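Local coordinates for uncharacterized protein Atu2452 (Agrobacterium tumefaciens, PDB 2R8B), which is of unknown function but is probably a serine hydrolase of the alpha/beta-hydrolase fold, akin to dienelactone hydrolases, at residues D49-K54 against G125-F130; V66-T71 against L92-D97; R105-T110 against V118-A123; I144-S149 against V170-L175. All blocks are in the same frame, centred on the assembly; numbering follows the deposited sequence.

Interaction 1: residues D49-K54 against G125-F130; sequences DSYFHK and GKMADF
The ring of Tyr51 is sandwiched between Lys126 and Met127 of helix 117-138, and its rim meets Phe130 one turn further on. CH-pi contacts define the sandwich. Lys126 CE lies 3.6 Å from the centroid of the Tyr51 ring over one face, and the selenomethionine methyl, Met127 CE, lies 3.8 Å from that centroid over the opposite face. Lys126 CG, anti to the backbone N (chi1 -169°), starts the chain beside the phenol, 3.6 Å from Tyr51 OH. Lys126 NZ remains over the face at 4.7 Å from the ring centroid, a cation-pi geometry, whereas the selenium of Met127 approaches obliquely as a Met-aromatic contact.

Two T-shaped pairs follow. Tyr51 directs its CD2 edge at the face of Phe130, with centroids 5.0 Å apart and planes at 87°. Phe130 in turn points its CZ and CE1 edge at the face of His53, at a centroid separation of 5.1 Å and again near perpendicular.

Hydrogen bonding is sparser. A weak bond of 3.4 Å runs from Lys126 NZ to Ser50 O, and the same ammonium has a long, weak ion pair with Asp97. Within 49-54, His53 ND1 donates to Tyr51 O at 2.8 Å and 169°; the acceptor lies in the imidazole plane, which helps set the rotation of the ring whose face Phe130 meets edge-on. Pro94 of strand 90-94 touches Tyr51, His53 and Met127, adding a contact from the sheet. The chemistry implies that aromatic and CH-pi contacts, more than directional polar bonds, hold the lead-in to strand 53-56 on the helix.

Interaction 2: residues V66-T71 against L92-D97; sequences VLLHGT and LSPVGD
Val66 and Leu92 pair in parallel at the close of a beta-alpha-beta crossover, strand 64-68, helix 75-85, strand 90-94, within the central sheet of an alpha/beta-hydrolase fold. The short strand segments run at 28° to each other. Leu67 N donates to Leu92 O at 3.1 Å and 154°, and Val66 CA adds a CH...O contact to the same oxygen at 3.3 Å. The two side chains lie side by side, pointing the same way, with Val66 CG2 3.8 Å from Leu92 CD2; Phe130 of helix 117-138 covers Leu92.

Just beyond strand 64-68, His69 takes over. Its CB points toward 92-97, and CG sits between the backbone N and the carbonyl carbon (chi1 63°). Next along the ring, ND1 makes a weak bond of 3.3 Å to Pro94 O, near the ring plane. CE1 comes edge-on to Val95 CA at 3.4 Å, with Val95 CG2 also nearby, and NE2 at the tip has the backbone of Gly96 nearest it. Phe106 meets this imidazole from outside the two segments.

Ser93 is held elsewhere, its OG bonded to Glu75 O of helix 75-85. Leu68 leaves its backbone away from 92-97, yet its end returns, and CD2 packs 3.7 Å from Pro94 CG. Proline has no N-H to offer at this position, and Leu67 O instead faces Pro94 CD at 3.3 Å.

Interaction 3: residues R105-T110 against V118-A123; sequences RFFRRT and VDLERA. With SO4 (sulfate ion), chain C.
Phe107 and Arg108 pack on Asp119, Leu120 and Ala123 in a loop-to-helix contact, where the chain after strand 103-105 lies against an early turn of helix 117-138. The polar tie is Arg108 N to Asp119 OD1, 2.9 Å and bent at 133°, received on the anti side but tilted out of the carboxylate plane. Arg122, one turn on, braces that acid by a salt bridge from NE to Asp119 OD2 at 3.0 Å.

The apolar half is a CH-pi contact: Leu120 CD1 sits over the centre of the Phe107 ring, 3.6 Å from the centroid and 5° off its normal. Phe107 CB also reaches Ala123 CB at 4.2 Å. Toward the rim of the other face of Phe107 stands Arg105 NH1. Arg105 NE, with weak help from NH1, holds Phe107 O at 2.9 Å, and the guanidinium also grips the sulfate through NH1 to O3 at 2.7 Å and NH2 to O2 at 2.6 Å.

Asn150 and Asn153 of helix 150-161 also bind the ion, which probably came from the crystallisation liquor. Its place close to Ser149, on what looks like a nucleophile elbow, is consistent with the substrate pocket of an alpha/beta hydrolase.

Interaction 4: residues I144-S149 against V170-L175; sequences IGLGFS and VLMHPL
Leu146 and Val170 lie side by side and point the same way, Leu146 CD1 3.8 Å from Val170 CG2, on the sheet face where helix 234-244 packs Val240 against Leu146 and Met172. Phe148 and Met172 share this face but cross at about a right angle. With CG anti to the backbone N (chi1 172°), the Phe148 ring brings CD1 to 3.9 Å from Met172 CB, which lies in the ring plane. Further round the rim, Phe148 CE1 meets His173 CD2 at 4.0 Å; these rings are oblique, planes at 73°. Over the centre of one Phe148 face stands Ser149 CB.

The parallel backbones set which face the strand side chains project from. Val170 N donates to Gly145 O at 2.7 Å, Gly147 N to Val170 O at 3.0 Å, Met172 N to Gly147 O at 2.7 Å and Ser149 N to Met172 O at 2.6 Å. The last bond carries the pairing one residue past strand 144-148, just where phi of Ser149 turns positive (59°) before helix 150-161, as in a nucleophile elbow.

The imidazole of His173 is held from both nitrogens, ND1 by Asp199 and NE2 by Glu236. Strand bonding thus satisfies four amides, including that of Ser149, the probable nucleophile, whose OG has a weak bond to NE2 of His230, the presumed triad histidine; Asp199 would be the acid.

Interactions 2 and 4 are the buried contacts, each joining parallel strands of the central sheet, and they touch directly because strands 64-68 and 143-148 are neighbours (Leu68 N to Leu146 O, 2.9 Å). Interactions 1 and 3 are only partly buried and both use helix 117-138; side-chain contacts carry most of them: pi contacts in interaction 1, and a backbone-to-carboxylate bond and a CH-pi contact in interaction 3, with a sulfate held beside it. Strands 53-56 and 90-94 connect interaction 1 to interaction 2, with Lys54 N 2.7 Å from Ser93 O. Arg122 forms a long, weak ion pair with Asp97, bridging interactions 3 and 2. Interactions 1 and 4 stay apart, their centres about 17 Å from each other.

Interaction 1: residues D49-K54 against G125-F130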
loop_
_atom_site.group_PDB
_atom_site.type_symbol
_atom_site.label_atom_id
_atom_site.label_comp_id
_atom_site.label_asym_id
_atom_site.label_seq_id
_atom_site.Cartn_x
_atom_site.Cartn_y
_atom_site.Cartn_z
ATOM N N ASP A 49 4.336 -0.122 -17.804
ATOM C CA ASP A 49 5.518 0.684 -17.573
ATOM C C ASP A 49 5.169 2.094 -17.116
ATOM O O ASP A 49 6.007 2.995 -17.245
ATOM C CB ASP A 49 6.281 0.816 -18.874
ATOM C CG ASP A 49 6.823 -0.484 -19.343
ATOM O OD1 ASP A 49 7.097 -1.300 -18.435
ATOM O OD2 ASP A 49 6.968 -0.684 -20.586
ATOM N N SER A 50 3.947 2.304 -16.612
ATOM C CA SER A 50 3.463 3.682 -16.433
ATOM C C SER A 50 4.199 4.429 -15.316
ATOM O O SER A 50 4.340 5.635 -15.368
ATOM C CB SER A 50 1.920 3.784 -16.346
ATOM O OG SER A 50 1.347 3.236 -15.155
ATOM N N TYR A 51 4.680 3.705 -14.317
ATOM C CA TYR A 51 5.614 4.265 -13.362
ATOM C C TYR A 51 6.948 3.656 -13.707
ATOM O O TYR A 51 7.024 2.506 -14.193
ATOM C CB TYR A 51 5.270 3.854 -11.926
ATOM C CG TYR A 51 3.965 4.403 -11.351
ATOM C CD1 TYR A 51 3.909 5.662 -10.739
ATOM C CD2 TYR A 51 2.799 3.640 -11.383
ATOM C CE1 TYR A 51 2.719 6.149 -10.200
ATOM C CE2 TYR A 51 1.612 4.111 -10.862
ATOM C CZ TYR A 51 1.572 5.367 -10.269
ATOM O OH TYR A 51 0.368 5.812 -9.765
ATOM N N PHE A 52 7.994 4.427 -13.459
ATOM C CA PHE A 52 9.331 3.891 -13.380
ATOM C C PHE A 52 9.362 2.972 -12.184
ATOM O O PHE A 52 8.820 3.286 -11.150
ATOM C CB PHE A 52 10.349 5.010 -13.176
ATOM C CG PHE A 52 11.766 4.536 -13.289
ATOM C CD1 PHE A 52 12.353 4.344 -14.563
ATOM C CD2 PHE A 52 12.504 4.203 -12.136
ATOM C CE1 PHE A 52 13.658 3.861 -14.686
ATOM C CE2 PHE A 52 13.825 3.726 -12.251
ATOM C CZ PHE A 52 14.399 3.554 -13.535
ATOM N N HIS A 53 9.975 1.814 -12.303
ATOM C CA HIS A 53 9.911 0.889 -11.175
ATOM C C HIS A 53 10.998 -0.167 -11.232
ATOM O O HIS A 53 11.535 -0.436 -12.293
ATOM C CB HIS A 53 8.527 0.226 -11.116
ATOM C CG HIS A 53 8.193 -0.621 -12.310
ATOM N ND1 HIS A 53 7.696 -0.094 -13.480
ATOM C CD2 HIS A 53 8.245 -1.964 -12.498
ATOM C CE1 HIS A 53 7.477 -1.074 -14.344
ATOM N NE2 HIS A 53 7.805 -2.217 -13.775
ATOM N N LYS A 54 11.330 -0.761 -10.092
ATOM C CA LYS A 54 12.031 -2.044 -10.121
ATOM C C LYS A 54 11.030 -3.212 -10.329
ATOM O O LYS A 54 9.854 -3.113 -9.925
ATOM C CB LYS A 54 12.828 -2.245 -8.829
ATOM C CG LYS A 54 14.179 -1.566 -8.818
ATOM C CD LYS A 54 15.319 -2.546 -8.457
ATOM C CE LYS A 54 16.681 -1.837 -8.459
ATOM N NZ LYS A 54 17.224 -1.726 -9.837
ATOM N N GLY A 125 -6.251 5.972 -9.960
ATOM C CA GLY A 125 -6.532 5.451 -11.282
ATOM C C GLY A 125 -5.312 4.962 -12.019
ATOM O O GLY A 125 -5.408 3.982 -12.744
ATOM N N LYS A 126 -4.163 5.619 -11.831
ATOM C CA LYS A 126 -2.897 5.191 -12.464
ATOM C C LYS A 126 -2.389 3.890 -11.845
ATOM O O LYS A 126 -2.185 2.916 -12.559
ATOM C CB LYS A 126 -1.844 6.296 -12.367
ATOM C CG LYS A 126 -0.588 6.106 -13.199
ATOM C CD LYS A 126 0.218 7.412 -13.334
ATOM C CE LYS A 126 1.730 7.127 -13.466
ATOM N NZ LYS A 126 2.537 8.248 -14.055
HETATM N N MSE A 127 -2.216 3.865 -10.517
HETATM C CA MSE A 127 -1.901 2.637 -9.773
HETATM C C MSE A 127 -2.738 1.417 -10.123
HETATM O O MSE A 127 -2.187 0.349 -10.443
HETATM C CB MSE A 127 -2.095 2.850 -8.302
HETATM C CG MSE A 127 -0.861 3.068 -7.593
HETATM SE SE MSE A 127 0.431 1.635 -7.688
HETATM C CE MSE A 127 1.922 2.912 -7.620
ATOM N N ALA A 128 -4.060 1.554 -10.024
ATOM C CA ALA A 128 -4.945 0.468 -10.385
ATOM C C ALA A 128 -4.534 -0.120 -11.745
ATOM O O ALA A 128 -4.305 -1.318 -11.858
ATOM C CB ALA A 128 -6.351 0.956 -10.441
ATOM N N ASP A 129 -4.422 0.736 -12.761
ATOM C CA ASP A 129 -4.141 0.295 -14.116
ATOM C C ASP A 129 -2.816 -0.433 -14.216
ATOM O O ASP A 129 -2.743 -1.528 -14.803
ATOM C CB ASP A 129 -4.167 1.488 -15.062
ATOM C CG ASP A 129 -5.571 1.954 -15.337
ATOM O OD1 ASP A 129 -6.471 1.094 -15.202
ATOM O OD2 ASP A 129 -5.783 3.152 -15.673
ATOM N N PHE A 130 -1.799 0.206 -13.633
ATOM C CA PHE A 130 -0.449 -0.276 -13.525
ATOM C C PHE A 130 -0.497 -1.669 -12.920
ATOM O O PHE A 130 -0.014 -2.618 -13.513
ATOM C CB PHE A 130 0.308 0.703 -12.631
ATOM C CG PHE A 130 1.744 0.345 -12.371
ATOM C CD1 PHE A 130 2.725 0.569 -13.328
ATOM C CD2 PHE A 130 2.135 -0.138 -11.139
ATOM C CE1 PHE A 130 4.071 0.269 -13.079
ATOM C CE2 PHE A 130 3.477 -0.431 -10.886
ATOM C CZ PHE A 130 4.435 -0.236 -11.865
#

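Interaction 2: residues V66-T71 against L92-D97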
loop_
_atom_site.group_PDB
_atom_site.type_symbol
_atom_site.label_atom_id
_atom_site.label_comp_id
_atom_site.label_asym_id
_atom_site.label_seq_id
_atom_site.Cartn_x
_atom_site.Cartn_y
_atom_site.Cartn_z
ATOM N N VAL A 66 3.091 -5.667 -4.859
ATOM C CA VAL A 66 3.455 -4.281 -5.142
ATOM C C VAL A 66 3.751 -3.560 -3.830
ATOM O O VAL A 66 3.034 -3.752 -2.853
ATOM C CB VAL A 66 2.414 -3.568 -6.048
ATOM C CG1 VAL A 66 1.020 -3.837 -5.588
ATOM C CG2 VAL A 66 2.675 -2.083 -6.121
ATOM N N LEU A 67 4.855 -2.805 -3.799
ATOM C CA LEU A 67 5.319 -2.143 -2.573
ATOM C C LEU A 67 5.596 -0.708 -2.871
ATOM O O LEU A 67 6.267 -0.381 -3.845
ATOM C CB LEU A 67 6.590 -2.755 -2.018
ATOM C CG LEU A 67 6.718 -4.267 -1.855
ATOM C CD1 LEU A 67 7.386 -4.822 -3.087
ATOM C CD2 LEU A 67 7.551 -4.559 -0.618
ATOM N N LEU A 68 5.103 0.149 -1.988
ATOM C CA LEU A 68 5.034 1.561 -2.218
ATOM C C LEU A 68 5.749 2.352 -1.099
ATOM O O LEU A 68 5.295 2.373 0.042
ATOM C CB LEU A 68 3.554 1.898 -2.312
ATOM C CG LEU A 68 2.852 1.020 -3.346
ATOM C CD1 LEU A 68 1.353 1.123 -3.258
ATOM C CD2 LEU A 68 3.309 1.444 -4.692
ATOM N N HIS A 69 6.860 2.997 -1.446
ATOM C CA HIS A 69 7.719 3.688 -0.499
ATOM C C HIS A 69 7.006 4.859 0.184
ATOM O O HIS A 69 5.981 5.321 -0.304
ATOM C CB HIS A 69 8.944 4.229 -1.222
ATOM C CG HIS A 69 8.615 5.247 -2.266
ATOM N ND1 HIS A 69 8.555 4.942 -3.610
ATOM C CD2 HIS A 69 8.317 6.562 -2.167
ATOM C CE1 HIS A 69 8.234 6.026 -4.294
ATOM N NE2 HIS A 69 8.081 7.022 -3.441
ATOM N N GLY A 70 7.564 5.333 1.302
ATOM C CA GLY A 70 7.093 6.544 1.946
ATOM C C GLY A 70 7.585 7.772 1.196
ATOM O O GLY A 70 8.385 7.663 0.259
ATOM N N THR A 71 7.095 8.932 1.592
ATOM C CA THR A 71 7.606 10.197 1.130
ATOM C C THR A 71 9.144 10.188 1.277
ATOM O O THR A 71 9.677 9.808 2.342
ATOM C CB THR A 71 7.013 11.390 1.984
ATOM O OG1 THR A 71 5.738 11.013 2.573
ATOM C CG2 THR A 71 6.899 12.669 1.166
ATOM N N LEU A 92 7.122 -5.973 -7.559
ATOM C CA LEU A 92 6.980 -4.789 -8.320
ATOM C C LEU A 92 7.115 -3.553 -7.422
ATOM O O LEU A 92 6.407 -3.406 -6.439
ATOM C CB LEU A 92 5.625 -4.920 -8.975
ATOM C CG LEU A 92 5.356 -3.934 -10.062
ATOM C CD1 LEU A 92 4.410 -4.589 -11.008
ATOM C CD2 LEU A 92 4.705 -2.765 -9.298
ATOM N N SER A 93 8.051 -2.670 -7.720
ATOM C CA SER A 93 8.292 -1.562 -6.796
ATOM C C SER A 93 8.600 -0.246 -7.522
ATOM O O SER A 93 9.720 -0.028 -7.992
ATOM C CB SER A 93 9.382 -1.938 -5.792
ATOM O OG SER A 93 10.042 -0.792 -5.313
ATOM N N PRO A 94 7.583 0.624 -7.622
ATOM C CA PRO A 94 7.670 1.869 -8.359
ATOM C C PRO A 94 8.160 3.009 -7.497
ATOM O O PRO A 94 7.939 3.007 -6.254
ATOM C CB PRO A 94 6.216 2.140 -8.750
ATOM C CG PRO A 94 5.382 1.335 -7.767
ATOM C CD PRO A 94 6.261 0.444 -6.993
ATOM N N VAL A 95 8.805 3.976 -8.146
ATOM C CA VAL A 95 9.071 5.285 -7.532
ATOM C C VAL A 95 7.872 6.172 -7.852
ATOM O O VAL A 95 7.394 6.153 -8.985
ATOM C CB VAL A 95 10.378 5.935 -8.078
ATOM C CG1 VAL A 95 10.305 6.120 -9.617
ATOM C CG2 VAL A 95 10.723 7.243 -7.327
ATOM N N GLY A 96 7.373 6.915 -6.869
ATOM C CA GLY A 96 6.259 7.836 -7.101
ATOM C C GLY A 96 6.516 8.924 -8.141
ATOM O O GLY A 96 7.655 9.250 -8.462
ATOM N N ASP A 97 5.444 9.494 -8.662
ATOM C CA ASP A 97 5.543 10.379 -9.808
ATOM C C ASP A 97 5.403 11.840 -9.461
ATOM O O ASP A 97 5.324 12.677 -10.353
ATOM C CB ASP A 97 4.496 10.004 -10.849
ATOM C CG ASP A 97 3.083 10.000 -10.294
ATOM O OD1 ASP A 97 2.148 9.742 -11.083
ATOM O OD2 ASP A 97 2.900 10.235 -9.076
#

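Interaction 3: residues R105-T110 against V118-A123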
loop_
_atom_site.group_PDB
_atom_site.type_symbol
_atom_site.label_atom_id
_atom_site.label_comp_id
_atom_site.label_asym_id
_atom_site.label_seq_id
_atom_site.Cartn_x
_atom_site.Cartn_y
_atom_site.Cartn_z
ATOM N N ARG A 105 6.907 11.320 -4.045
ATOM C CA ARG A 105 5.685 10.766 -3.423
ATOM C C ARG A 105 4.713 10.343 -4.484
ATOM O O ARG A 105 4.944 10.614 -5.668
ATOM C CB ARG A 105 5.003 11.728 -2.432
ATOM C CG ARG A 105 5.200 13.218 -2.698
ATOM C CD ARG A 105 4.763 14.108 -1.552
ATOM N NE ARG A 105 3.340 13.934 -1.314
ATOM C CZ ARG A 105 2.812 13.454 -0.183
ATOM N NH1 ARG A 105 1.487 13.306 -0.081
ATOM N NH2 ARG A 105 3.596 13.140 0.856
ATOM N N PHE A 106 3.639 9.680 -4.054
ATOM C CA PHE A 106 2.648 9.155 -4.971
ATOM C C PHE A 106 1.441 10.040 -5.322
ATOM O O PHE A 106 0.607 9.616 -6.144
ATOM C CB PHE A 106 2.147 7.813 -4.477
ATOM C CG PHE A 106 3.125 6.723 -4.660
ATOM C CD1 PHE A 106 3.924 6.305 -3.597
ATOM C CD2 PHE A 106 3.293 6.127 -5.915
ATOM C CE1 PHE A 106 4.888 5.283 -3.764
ATOM C CE2 PHE A 106 4.236 5.122 -6.103
ATOM C CZ PHE A 106 5.034 4.697 -5.014
ATOM N N PHE A 107 1.317 11.224 -4.705
ATOM C CA PHE A 107 0.218 12.183 -4.998
ATOM C C PHE A 107 0.454 13.450 -4.240
ATOM O O PHE A 107 1.180 13.461 -3.259
ATOM C CB PHE A 107 -1.173 11.643 -4.660
ATOM C CG PHE A 107 -1.372 11.356 -3.200
ATOM C CD1 PHE A 107 -0.904 10.168 -2.644
ATOM C CD2 PHE A 107 -2.020 12.268 -2.390
ATOM C CE1 PHE A 107 -1.064 9.875 -1.311
ATOM C CE2 PHE A 107 -2.177 12.010 -1.054
ATOM C CZ PHE A 107 -1.689 10.778 -0.511
ATOM N N ARG A 108 -0.201 14.523 -4.637
ATOM C CA ARG A 108 0.159 15.837 -4.127
ATOM C C ARG A 108 -0.581 16.283 -2.880
ATOM O O ARG A 108 -1.795 16.182 -2.795
ATOM C CB ARG A 108 0.013 16.903 -5.209
ATOM C CG ARG A 108 0.617 18.240 -4.821
ATOM C CD ARG A 108 0.404 19.323 -5.872
ATOM N NE ARG A 108 -0.926 19.907 -5.809
ATOM C CZ ARG A 108 -1.196 21.072 -5.242
ATOM N NH1 ARG A 108 -2.433 21.532 -5.227
ATOM N NH2 ARG A 108 -0.226 21.773 -4.690
ATOM N N ARG A 109 0.168 16.827 -1.934
ATOM C CA ARG A 109 -0.415 17.617 -0.846
ATOM C C ARG A 109 -0.195 19.070 -1.199
ATOM O O ARG A 109 0.836 19.443 -1.772
ATOM C CB ARG A 109 0.266 17.436 0.505
ATOM C CG ARG A 109 1.182 16.316 0.668
ATOM C CD ARG A 109 2.363 16.765 1.506
ATOM N NE ARG A 109 2.505 15.910 2.680
ATOM C CZ ARG A 109 3.652 15.561 3.254
ATOM N NH1 ARG A 109 4.826 15.978 2.763
ATOM N NH2 ARG A 109 3.592 14.768 4.336
ATOM N N THR A 110 -1.131 19.914 -0.815
ATOM C CA THR A 110 -0.867 21.326 -0.900
ATOM C C THR A 110 0.305 21.651 0.071
ATOM O O THR A 110 0.669 20.821 0.931
ATOM C CB THR A 110 -2.148 22.139 -0.582
ATOM O OG1 THR A 110 -2.460 21.987 0.806
ATOM C CG2 THR A 110 -3.347 21.643 -1.420
ATOM N N VAL A 118 -8.048 15.757 -6.383
ATOM C CA VAL A 118 -7.969 15.468 -7.825
ATOM C C VAL A 118 -6.704 14.678 -8.145
ATOM O O VAL A 118 -6.761 13.699 -8.901
ATOM C CB VAL A 118 -8.132 16.707 -8.821
ATOM C CG1 VAL A 118 -9.356 17.513 -8.491
ATOM C CG2 VAL A 118 -6.878 17.604 -8.913
ATOM N N ASP A 119 -5.570 15.070 -7.562
ATOM C CA ASP A 119 -4.341 14.325 -7.817
ATOM C C ASP A 119 -4.398 12.933 -7.234
ATOM O O ASP A 119 -3.948 12.001 -7.853
ATOM C CB ASP A 119 -3.101 15.058 -7.326
ATOM C CG ASP A 119 -1.832 14.578 -8.019
ATOM O OD1 ASP A 119 -1.021 13.932 -7.316
ATOM O OD2 ASP A 119 -1.653 14.854 -9.244
ATOM N N LEU A 120 -4.967 12.803 -6.051
ATOM C CA LEU A 120 -5.144 11.492 -5.455
ATOM C C LEU A 120 -5.998 10.571 -6.305
ATOM O O LEU A 120 -5.660 9.397 -6.461
ATOM C CB LEU A 120 -5.731 11.591 -4.046
ATOM C CG LEU A 120 -6.024 10.250 -3.376
ATOM C CD1 LEU A 120 -4.751 9.658 -2.818
ATOM C CD2 LEU A 120 -7.045 10.410 -2.275
ATOM N N GLU A 121 -7.094 11.097 -6.843
ATOM C CA GLU A 121 -7.945 10.326 -7.724
ATOM C C GLU A 121 -7.180 9.975 -9.010
ATOM O O GLU A 121 -7.220 8.821 -9.481
ATOM C CB GLU A 121 -9.247 11.060 -7.982
ATOM C CG GLU A 121 -9.820 10.968 -9.404
ATOM C CD GLU A 121 -11.281 11.460 -9.453
ATOM O OE1 GLU A 121 -12.074 10.805 -8.741
ATOM O OE2 GLU A 121 -11.645 12.463 -10.156
ATOM N N ARG A 122 -6.427 10.943 -9.537
ATOM C CA ARG A 122 -5.577 10.673 -10.713
ATOM C C ARG A 122 -4.639 9.488 -10.480
ATOM O O ARG A 122 -4.523 8.622 -11.356
ATOM C CB ARG A 122 -4.780 11.914 -11.176
ATOM C CG ARG A 122 -3.883 11.656 -12.403
ATOM C CD ARG A 122 -2.728 12.652 -12.547
ATOM N NE ARG A 122 -1.860 12.767 -11.355
ATOM C CZ ARG A 122 -1.059 11.802 -10.850
ATOM N NH1 ARG A 122 -0.994 10.592 -11.397
ATOM N NH2 ARG A 122 -0.307 12.048 -9.774
ATOM N N ALA A 123 -4.012 9.459 -9.299
ATOM C CA ALA A 123 -2.927 8.532 -8.970
ATOM C C ALA A 123 -3.470 7.157 -8.635
ATOM O O ALA A 123 -2.843 6.115 -8.894
ATOM C CB ALA A 123 -2.126 9.057 -7.808
HETATM S S SO4 C . 0.842 11.586 2.818
HETATM O O1 SO4 C . 0.144 10.477 2.178
HETATM O O2 SO4 C . 2.244 11.529 2.419
HETATM O O3 SO4 C . 0.289 12.831 2.290
HETATM O O4 SO4 C . 0.773 11.535 4.294
#

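Interaction 4: residues I144-S149 against V170-L175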
loop_
_atom_site.group_PDB
_atom_site.type_symbol
_atom_site.label_atom_id
_atom_site.label_comp_id
_atom_site.label_asym_id
_atom_site.label_seq_id
_atom_site.Cartn_x
_atom_site.Cartn_y
_atom_site.Cartn_z
ATOM N N ILE A 144 -1.032 -8.464 -3.805
ATOM C CA ILE A 144 -0.703 -8.117 -2.451
ATOM C C ILE A 144 0.028 -6.810 -2.529
ATOM O O ILE A 144 0.782 -6.577 -3.468
ATOM C CB ILE A 144 0.199 -9.166 -1.830
ATOM C CG1 ILE A 144 -0.499 -10.514 -1.924
ATOM C CG2 ILE A 144 0.524 -8.800 -0.403
ATOM C CD1 ILE A 144 0.141 -11.573 -1.128
ATOM N N GLY A 145 -0.205 -5.952 -1.546
ATOM C CA GLY A 145 0.447 -4.670 -1.497
ATOM C C GLY A 145 0.890 -4.408 -0.103
ATOM O O GLY A 145 0.333 -4.922 0.896
ATOM N N LEU A 146 1.909 -3.583 -0.037
ATOM C CA LEU A 146 2.465 -3.132 1.208
ATOM C C LEU A 146 2.912 -1.706 0.981
ATOM O O LEU A 146 3.563 -1.409 -0.013
ATOM C CB LEU A 146 3.639 -4.023 1.609
ATOM C CG LEU A 146 4.347 -3.489 2.853
ATOM C CD1 LEU A 146 4.950 -4.615 3.652
ATOM C CD2 LEU A 146 5.402 -2.465 2.446
ATOM N N GLY A 147 2.578 -0.823 1.908
ATOM C CA GLY A 147 2.926 0.595 1.779
ATOM C C GLY A 147 3.267 1.161 3.124
ATOM O O GLY A 147 2.775 0.696 4.174
ATOM N N PHE A 148 4.147 2.146 3.106
ATOM C CA PHE A 148 4.525 2.864 4.328
ATOM C C PHE A 148 4.127 4.307 4.179
ATOM O O PHE A 148 4.569 4.962 3.205
ATOM C CB PHE A 148 6.041 2.821 4.514
ATOM C CG PHE A 148 6.516 3.679 5.623
ATOM C CD1 PHE A 148 6.060 3.453 6.935
ATOM C CD2 PHE A 148 7.418 4.716 5.381
ATOM C CE1 PHE A 148 6.497 4.246 7.985
ATOM C CE2 PHE A 148 7.850 5.534 6.432
ATOM C CZ PHE A 148 7.392 5.305 7.744
ATOM N N SER A 149 3.295 4.795 5.114
ATOM C CA SER A 149 2.953 6.216 5.203
ATOM C C SER A 149 2.310 6.659 3.866
ATOM O O SER A 149 1.236 6.143 3.518
ATOM C CB SER A 149 4.226 7.011 5.506
ATOM O OG SER A 149 3.950 8.244 6.143
ATOM N N VAL A 170 -0.780 -4.586 3.361
ATOM C CA VAL A 170 -0.346 -4.117 4.653
ATOM C C VAL A 170 -0.146 -2.628 4.626
ATOM O O VAL A 170 0.515 -2.087 3.735
ATOM C CB VAL A 170 0.787 -4.954 5.297
ATOM C CG1 VAL A 170 1.250 -6.072 4.394
ATOM C CG2 VAL A 170 1.910 -4.091 5.796
ATOM N N LEU A 171 -0.809 -1.943 5.552
ATOM C CA LEU A 171 -0.707 -0.498 5.610
ATOM C C LEU A 171 0.180 -0.067 6.761
ATOM O O LEU A 171 -0.155 -0.259 7.921
ATOM C CB LEU A 171 -2.089 0.102 5.736
ATOM C CG LEU A 171 -3.090 -0.385 4.677
ATOM C CD1 LEU A 171 -4.457 0.171 4.980
ATOM C CD2 LEU A 171 -2.684 -0.013 3.258
HETATM N N MSE A 172 1.337 0.492 6.456
HETATM C CA MSE A 172 2.220 0.897 7.531
HETATM C C MSE A 172 2.083 2.376 7.823
HETATM O O MSE A 172 2.482 3.218 7.034
HETATM C CB MSE A 172 3.640 0.458 7.192
HETATM C CG MSE A 172 3.642 -1.025 6.942
HETATM SE SE MSE A 172 5.399 -1.736 6.758
HETATM C CE MSE A 172 5.752 -2.353 8.610
ATOM N N HIS A 173 1.465 2.689 8.958
ATOM C CA HIS A 173 1.278 4.047 9.339
ATOM C C HIS A 173 0.524 4.774 8.226
ATOM O O HIS A 173 1.066 5.675 7.624
ATOM C CB HIS A 173 2.629 4.709 9.616
ATOM C CG HIS A 173 3.377 4.084 10.753
ATOM N ND1 HIS A 173 3.446 4.649 12.010
ATOM C CD2 HIS A 173 4.082 2.932 10.829
ATOM C CE1 HIS A 173 4.151 3.874 12.811
ATOM N NE2 HIS A 173 4.550 2.824 12.116
ATOM N N PRO A 174 -0.724 4.363 7.937
ATOM C CA PRO A 174 -1.577 5.134 7.045
ATOM C C PRO A 174 -2.106 6.387 7.713
ATOM O O PRO A 174 -2.074 6.497 8.954
ATOM C CB PRO A 174 -2.763 4.205 6.830
ATOM C CG PRO A 174 -2.850 3.479 8.122
ATOM C CD PRO A 174 -1.424 3.162 8.420
ATOM N N LEU A 175 -2.619 7.305 6.894
ATOM C CA LEU A 175 -3.275 8.544 7.340
ATOM C C LEU A 175 -4.384 8.736 6.326
ATOM O O LEU A 175 -4.102 9.048 5.180
ATOM C CB LEU A 175 -2.311 9.717 7.188
ATOM C CG LEU A 175 -2.570 11.073 7.840
ATOM C CD1 LEU A 175 -2.051 12.215 6.942
ATOM C CD2 LEU A 175 -3.993 11.301 8.234
#